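PDB 2HHC: nodulation fucosyltransferase NodZ from Bradyrhizobium sp., which is a GT-B-type glycosyltransferase whose two domains are each built round a largely parallel beta sheet flanked by helices. Local coordinates for residues Phe15-Trp20 with Asp129-Trp134; Leu22-Ser27 with Trp134-Glu139. All coordinates share one frame; numbering follows the deposited sequence. Where two conformers were deposited one is given.

Interaction 1. Residues Phe15-Trp20 with Asp129-Trp134; sequences FGDCLW and DACLMW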
loop_
_atom_site.group_PDB
_atom_site.type_symbol
_atom_site.label_atom_id
_atom_site.label_comp_id
_atom_site.label_asym_id
_atom_site.label_seq_id
_atom_site.Cartn_x
_atom_site.Cartn_y
_atom_site.Cartn_z
ATOM N N PHE A 15 1.303 2.381 -3.449
ATOM C CA PHE A 15 1.589 2.583 -2.051
ATOM C C PHE A 15 1.134 1.406 -1.153
ATOM O O PHE A 15 1.756 1.177 -0.118
ATOM C CB PHE A 15 0.973 3.867 -1.540
ATOM C CG PHE A 15 1.653 5.121 -2.051
ATOM C CD1 PHE A 15 2.963 5.435 -1.763
ATOM C CD2 PHE A 15 0.954 5.960 -2.863
ATOM C CE1 PHE A 15 3.523 6.586 -2.282
ATOM C CE2 PHE A 15 1.528 7.107 -3.360
ATOM C CZ PHE A 15 2.781 7.415 -3.051
ATOM N N GLY A 16 0.081 0.700 -1.530
ATOM C CA GLY A 16 -0.325 -0.454 -0.693
ATOM C C GLY A 16 0.777 -1.471 -0.574
ATOM O O GLY A 16 1.088 -1.951 0.513
ATOM N N ASP A 17 1.358 -1.802 -1.700
ATOM C CA ASP A 17 2.490 -2.750 -1.752
ATOM C C ASP A 17 3.677 -2.171 -1.020
ATOM O O ASP A 17 4.328 -2.816 -0.212
ATOM C CB ASP A 17 2.731 -3.054 -3.235
ATOM C CG ASP A 17 3.831 -4.064 -3.514
ATOM O OD1 ASP A 17 4.582 -4.519 -2.606
ATOM O OD2 ASP A 17 3.985 -4.326 -4.727
ATOM N N CYS A 18 4.017 -0.934 -1.323
ATOM C CA CYS A 18 5.161 -0.306 -0.650
ATOM C C CYS A 18 5.024 -0.368 0.868
ATOM O O CYS A 18 5.976 -0.686 1.570
ATOM C CB CYS A 18 5.323 1.150 -1.082
ATOM S SG CYS A 18 5.790 1.437 -2.805
ATOM N N LEU A 19 3.855 0.020 1.397
ATOM C CA LEU A 19 3.653 0.101 2.825
ATOM C C LEU A 19 3.536 -1.272 3.514
ATOM O O LEU A 19 3.972 -1.433 4.643
ATOM C CB LEU A 19 2.408 0.946 3.144
ATOM C CG LEU A 19 2.633 2.431 2.793
ATOM C CD1 LEU A 19 1.321 3.214 2.854
ATOM C CD2 LEU A 19 3.714 3.034 3.654
ATOM N N TRP A 20 2.974 -2.275 2.818
ATOM C CA TRP A 20 2.923 -3.649 3.366
ATOM C C TRP A 20 4.363 -4.214 3.370
ATOM O O TRP A 20 4.823 -4.792 4.339
ATOM C CB TRP A 20 2.024 -4.477 2.488
ATOM C CG TRP A 20 1.500 -5.763 3.095
ATOM C CD1 TRP A 20 2.035 -6.498 4.144
ATOM C CD2 TRP A 20 0.329 -6.437 2.699
ATOM N NE1 TRP A 20 1.245 -7.578 4.399
ATOM C CE2 TRP A 20 0.181 -7.578 3.528
ATOM C CE3 TRP A 20 -0.616 -6.202 1.705
ATOM C CZ2 TRP A 20 -0.864 -8.467 3.362
ATOM C CZ3 TRP A 20 -1.635 -7.082 1.529
ATOM C CH2 TRP A 20 -1.746 -8.227 2.335
ATOM N N ASP A 129 14.164 -5.954 -1.931
ATOM C CA ASP A 129 13.841 -5.348 -3.223
ATOM C C ASP A 129 12.966 -6.316 -4.061
ATOM O O ASP A 129 13.224 -6.650 -5.209
ATOM C CB ASP A 129 15.138 -4.923 -3.953
ATOM C CG ASP A 129 14.930 -3.917 -5.022
ATOM O OD1 ASP A 129 13.784 -3.478 -5.373
ATOM O OD2 ASP A 129 15.994 -3.486 -5.562
ATOM N N ALA A 130 11.901 -6.759 -3.402
ATOM C CA ALA A 130 10.888 -7.626 -3.919
ATOM C C ALA A 130 9.596 -7.366 -3.146
ATOM O O ALA A 130 9.589 -6.659 -2.141
ATOM C CB ALA A 130 11.282 -9.065 -3.775
ATOM N N CYS A 131 8.520 -7.988 -3.574
ATOM C CA CYS A 131 7.247 -7.844 -2.902
ATOM C C CYS A 131 7.261 -8.642 -1.611
ATOM O O CYS A 131 7.490 -9.847 -1.638
ATOM C CB CYS A 131 6.133 -8.339 -3.775
ATOM S SG CYS A 131 4.503 -8.078 -3.065
ATOM N N LEU A 132 6.994 -7.976 -0.500
ATOM C CA LEU A 132 6.956 -8.616 0.810
ATOM C C LEU A 132 5.555 -8.541 1.422
ATOM O O LEU A 132 5.392 -8.684 2.654
ATOM C CB LEU A 132 8.053 -8.082 1.740
ATOM C CG LEU A 132 9.487 -8.413 1.285
ATOM C CD1 LEU A 132 10.459 -7.870 2.271
ATOM C CD2 LEU A 132 9.724 -9.924 1.151
ATOM N N MET A 133 4.548 -8.384 0.577
ATOM C CA MET A 133 3.184 -8.570 1.009
ATOM C C MET A 133 3.051 -9.932 1.612
ATOM O O MET A 133 3.571 -10.883 1.093
ATOM C CB MET A 133 2.176 -8.355 -0.155
ATOM C CG MET A 133 2.129 -6.928 -0.595
ATOM S SD MET A 133 1.331 -6.674 -2.207
ATOM C CE MET A 133 -0.201 -7.488 -2.020
ATOM N N TRP A 134 2.319 -9.998 2.735
ATOM C CA TRP A 134 2.008 -11.227 3.499
ATOM C C TRP A 134 3.206 -11.777 4.292
ATOM O O TRP A 134 3.107 -12.878 4.860
ATOM C CB TRP A 134 1.434 -12.349 2.632
ATOM C CG TRP A 134 0.256 -11.985 1.819
ATOM C CD1 TRP A 134 0.245 -11.685 0.508
ATOM C CD2 TRP A 134 -1.075 -11.835 2.281
ATOM N NE1 TRP A 134 -1.021 -11.363 0.109
ATOM C CE2 TRP A 134 -1.861 -11.474 1.161
ATOM C CE3 TRP A 134 -1.697 -12.008 3.511
ATOM C CZ2 TRP A 134 -3.249 -11.276 1.247
ATOM C CZ3 TRP A 134 -3.087 -11.800 3.603
ATOM C CH2 TRP A 134 -3.829 -11.424 2.476
#
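Trp-20 meets Met-133 and Trp-134 through its indole, and these ring contacts carry most of the interaction. Met-133 CA sits 3.8 Å from the centroid of the Trp-20 five-membered ring and only 4° off its normal, a CH-pi contact over the face. The backbone N of Trp-134 lies over the same ring, toward its rim. It comes within 3.1 Å of Trp-20 NE1, but both are donors and do not bond. The far end of the indole then runs into Trp-134. Trp-20 CH2 stands 3.4 Å above the plane of that ring, over its centre, in an edge-to-face pair with planes at 57°.

Further apolar contact comes from the Met-133 side chain, which crosses the Trp-20 side chain at about a right angle. Its CG packs 3.7 Å from Trp-20 CE3. A bend at chi3 (52°) turns CE back against the ring, 3.8 Å from Trp-20 CZ3. SD is oblique to the six-membered ring, 5.2 Å from its centroid, in a Met-aromatic contact.

The polar side is at Asp-17. Its carboxylate lies beside two sulfurs, with CG 3.8 Å from Met-133 SD and OD1 near Cys-131 SG. The main partner of OD1 is Arg-11, in a salt bridge, and Ser-21 also bonds to it. Within the loop, Met-133 N makes a weak hydrogen bond to Cys-131 SG.

Strands 6-10 and 125-128 are parallel neighbours in the sheet of the N-terminal Rossmann-like domain of the GT-B fold. The contact joins the elements that follow them, the start of helix 15-32 and the loop leaving strand 125-128. Helix 101-116 packs on Leu-132, and helix 138-147 reaches Trp-20 through Glu-141.

Interaction 2. Residues Leu22-Ser27 with Trp134-Glu139; sequences LASAWS and WRCSEE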
loop_
_atom_site.group_PDB
_atom_site.type_symbol
_atom_site.label_atom_id
_atom_site.label_comp_id
_atom_site.label_asym_id
_atom_site.label_seq_id
_atom_site.Cartn_x
_atom_site.Cartn_y
_atom_site.Cartn_z
ATOM N N LEU A 22 7.055 -2.528 3.458
ATOM C CA LEU A 22 7.754 -1.784 4.537
ATOM C C LEU A 22 7.545 -2.426 5.887
ATOM O O LEU A 22 8.468 -2.583 6.681
ATOM C CB LEU A 22 7.293 -0.335 4.602
ATOM C CG LEU A 22 7.946 0.584 5.637
ATOM C CD1 LEU A 22 9.440 0.606 5.394
ATOM C CD2 LEU A 22 7.348 1.917 5.518
ATOM N N ALA A 23 6.293 -2.807 6.197
ATOM C CA ALA A 23 5.973 -3.473 7.470
ATOM C C ALA A 23 6.831 -4.760 7.638
ATOM O O ALA A 23 7.326 -5.065 8.711
ATOM C CB ALA A 23 4.512 -3.769 7.540
ATOM N N SER A 24 7.012 -5.489 6.552
ATOM C CA SER A 24 7.845 -6.699 6.607
ATOM C C SER A 24 9.314 -6.401 6.928
ATOM O O SER A 24 9.913 -7.105 7.765
ATOM C CB SER A 24 7.692 -7.493 5.331
ATOM O OG SER A 24 6.345 -7.927 5.183
ATOM N N ALA A 25 9.847 -5.421 6.234
ATOM C CA ALA A 25 11.239 -4.984 6.492
ATOM C C ALA A 25 11.367 -4.487 7.949
ATOM O O ALA A 25 12.333 -4.861 8.649
ATOM C CB ALA A 25 11.613 -3.899 5.542
ATOM N N TRP A 26 10.407 -3.699 8.401
ATOM C CA TRP A 26 10.399 -3.144 9.759
ATOM C C TRP A 26 10.453 -4.295 10.781
ATOM O O TRP A 26 11.165 -4.262 11.776
ATOM C CB TRP A 26 9.142 -2.228 9.968
ATOM C CG TRP A 26 9.079 -1.788 11.417
ATOM C CD1 TRP A 26 9.691 -0.719 11.986
ATOM C CD2 TRP A 26 8.447 -2.506 12.479
ATOM N NE1 TRP A 26 9.435 -0.701 13.320
ATOM C CE2 TRP A 26 8.728 -1.823 13.670
ATOM C CE3 TRP A 26 7.670 -3.685 12.520
ATOM C CZ2 TRP A 26 8.238 -2.256 14.903
ATOM C CZ3 TRP A 26 7.211 -4.130 13.727
ATOM C CH2 TRP A 26 7.494 -3.435 14.898
ATOM N N SER A 27 9.649 -5.324 10.555
ATOM C CA SER A 27 9.526 -6.397 11.502
ATOM C C SER A 27 10.871 -7.120 11.641
ATOM O O SER A 27 11.279 -7.456 12.735
ATOM C CB SER A 27 8.434 -7.353 11.032
ATOM O OG SER A 27 8.369 -8.465 11.891
ATOM N N TRP A 134 2.319 -9.998 2.735
ATOM C CA TRP A 134 2.008 -11.227 3.499
ATOM C C TRP A 134 3.206 -11.777 4.292
ATOM O O TRP A 134 3.107 -12.878 4.860
ATOM C CB TRP A 134 1.434 -12.349 2.632
ATOM C CG TRP A 134 0.256 -11.985 1.819
ATOM C CD1 TRP A 134 0.245 -11.685 0.508
ATOM C CD2 TRP A 134 -1.075 -11.835 2.281
ATOM N NE1 TRP A 134 -1.021 -11.363 0.109
ATOM C CE2 TRP A 134 -1.861 -11.474 1.161
ATOM C CE3 TRP A 134 -1.697 -12.008 3.511
ATOM C CZ2 TRP A 134 -3.249 -11.276 1.247
ATOM C CZ3 TRP A 134 -3.087 -11.800 3.603
ATOM C CH2 TRP A 134 -3.829 -11.424 2.476
ATOM N N ARG A 135 4.316 -11.057 4.333
ATOM C CA ARG A 135 5.526 -11.624 5.000
ATOM C C ARG A 135 5.778 -10.941 6.344
ATOM O O ARG A 135 6.915 -10.692 6.774
ATOM C CB ARG A 135 6.739 -11.507 4.064
ATOM C CG ARG A 135 6.568 -12.178 2.685
ATOM C CD ARG A 135 6.177 -13.567 2.750
ATOM N NE ARG A 135 6.371 -14.323 1.496
ATOM C CZ ARG A 135 5.485 -14.423 0.494
ATOM N NH1 ARG A 135 4.319 -13.798 0.499
ATOM N NH2 ARG A 135 5.772 -15.196 -0.549
ATOM N N CYS A 136 4.677 -10.645 7.021
ATOM C CA CYS A 136 4.704 -10.077 8.363
ATOM C C CYS A 136 3.334 -10.202 8.990
ATOM O O CYS A 136 2.359 -10.633 8.375
ATOM C CB CYS A 136 5.073 -8.604 8.315
ATOM S SG CYS A 136 3.863 -7.543 7.469
ATOM N N SER A 137 3.267 -9.885 10.288
ATOM C CA SER A 137 2.020 -9.898 10.960
ATOM C C SER A 137 1.140 -8.711 10.622
ATOM O O SER A 137 1.617 -7.656 10.191
ATOM C CB SER A 137 2.180 -9.886 12.467
ATOM O OG SER A 137 2.795 -8.643 12.825
ATOM N N GLU A 138 -0.150 -8.887 10.855
ATOM C CA GLU A 138 -1.083 -7.781 10.679
ATOM C C GLU A 138 -0.731 -6.637 11.638
ATOM O O GLU A 138 -0.925 -5.469 11.326
ATOM C CB GLU A 138 -2.481 -8.296 10.921
ATOM C CG GLU A 138 -3.604 -7.373 10.850
ATOM C CD GLU A 138 -4.774 -7.924 11.653
ATOM O OE1 GLU A 138 -5.111 -9.128 11.446
ATOM O OE2 GLU A 138 -5.308 -7.185 12.495
ATOM N N GLU A 139 -0.242 -6.991 12.811
ATOM C CA GLU A 139 0.195 -5.958 13.753
ATOM C C GLU A 139 1.291 -5.114 13.212
ATOM O O GLU A 139 1.312 -3.872 13.412
ATOM C CB GLU A 139 0.601 -6.578 15.107
ATOM C CG GLU A 139 -0.531 -7.030 15.927
ATOM C CD GLU A 139 -1.258 -8.275 15.432
ATOM O OE1 GLU A 139 -0.567 -9.169 14.870
ATOM O OE2 GLU A 139 -2.478 -8.366 15.617
HETATM O O HOH W 1 8.907 -9.659 8.521
HETATM O O HOH W 2 5.669 -9.510 11.781
#
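Ala-23, Ser-24 and Ser-27 of helix 15-32 face Cys-136 in the turn that leads into helix 138-147. This is helix-to-loop packing in the N-terminal Rossmann-like domain of a GT-B protein. Ala-23 gives its methyl group to the contact, with CB 3.8 Å from Cys-136 SG.

Ser-24 follows and lies closest to the loop backbone. Its side chain rests against the Arg-135 carbonyl and Cys-136 CB. Ser-24 was modelled in two conformers. In the one described here, OG is 3.4 Å from Cys-136 CB and probably hydrogen-bonds to Leu-132 O, just before the turn. The Ser-24 carbonyl also takes part. Water 1 donates to Ser-24 O and to Arg-135 O, at 2.8 Å from each, and so bridges the two backbones. The Arg-135 side chain leads away from the helix, and its NE bonds to Thr-112.

One turn after Ala-23, Ser-27 brings its CB to 4.5 Å from Cys-136 CB. Its OG, anti to the backbone N (chi1 175°), reaches water 2.

On the loop side, Ser-137 is the N-cap of helix 138-147, and its OG bonds to Ala-140 N. Its backbone N is joined to Ser-27 through solvent: water 2 accepts from Ser-137 N at 2.9 Å.

Interactions 1 and 2 follow one another along helix 15-32 and along the connection from strand 125-128 to helix 138-147. Trp-134 belongs to both second segments, but its ring works in interaction 1. Both contacts are partly buried, and interaction 1 lies nearer the centre of the chain, about 7 Å against about 12 Å for the contact centres. Its chemistry is mainly aromatic, with the Met-133 and Cys-131 sulfurs beside a carboxylate. Interaction 2 is smaller, built from short side chains, one sulfur and bridging waters. The two touch directly: the Ser-24 hydroxyl reaches back to the loop of interaction 1, and Trp-20 CD1 packs 3.9 Å from Cys-136 SG.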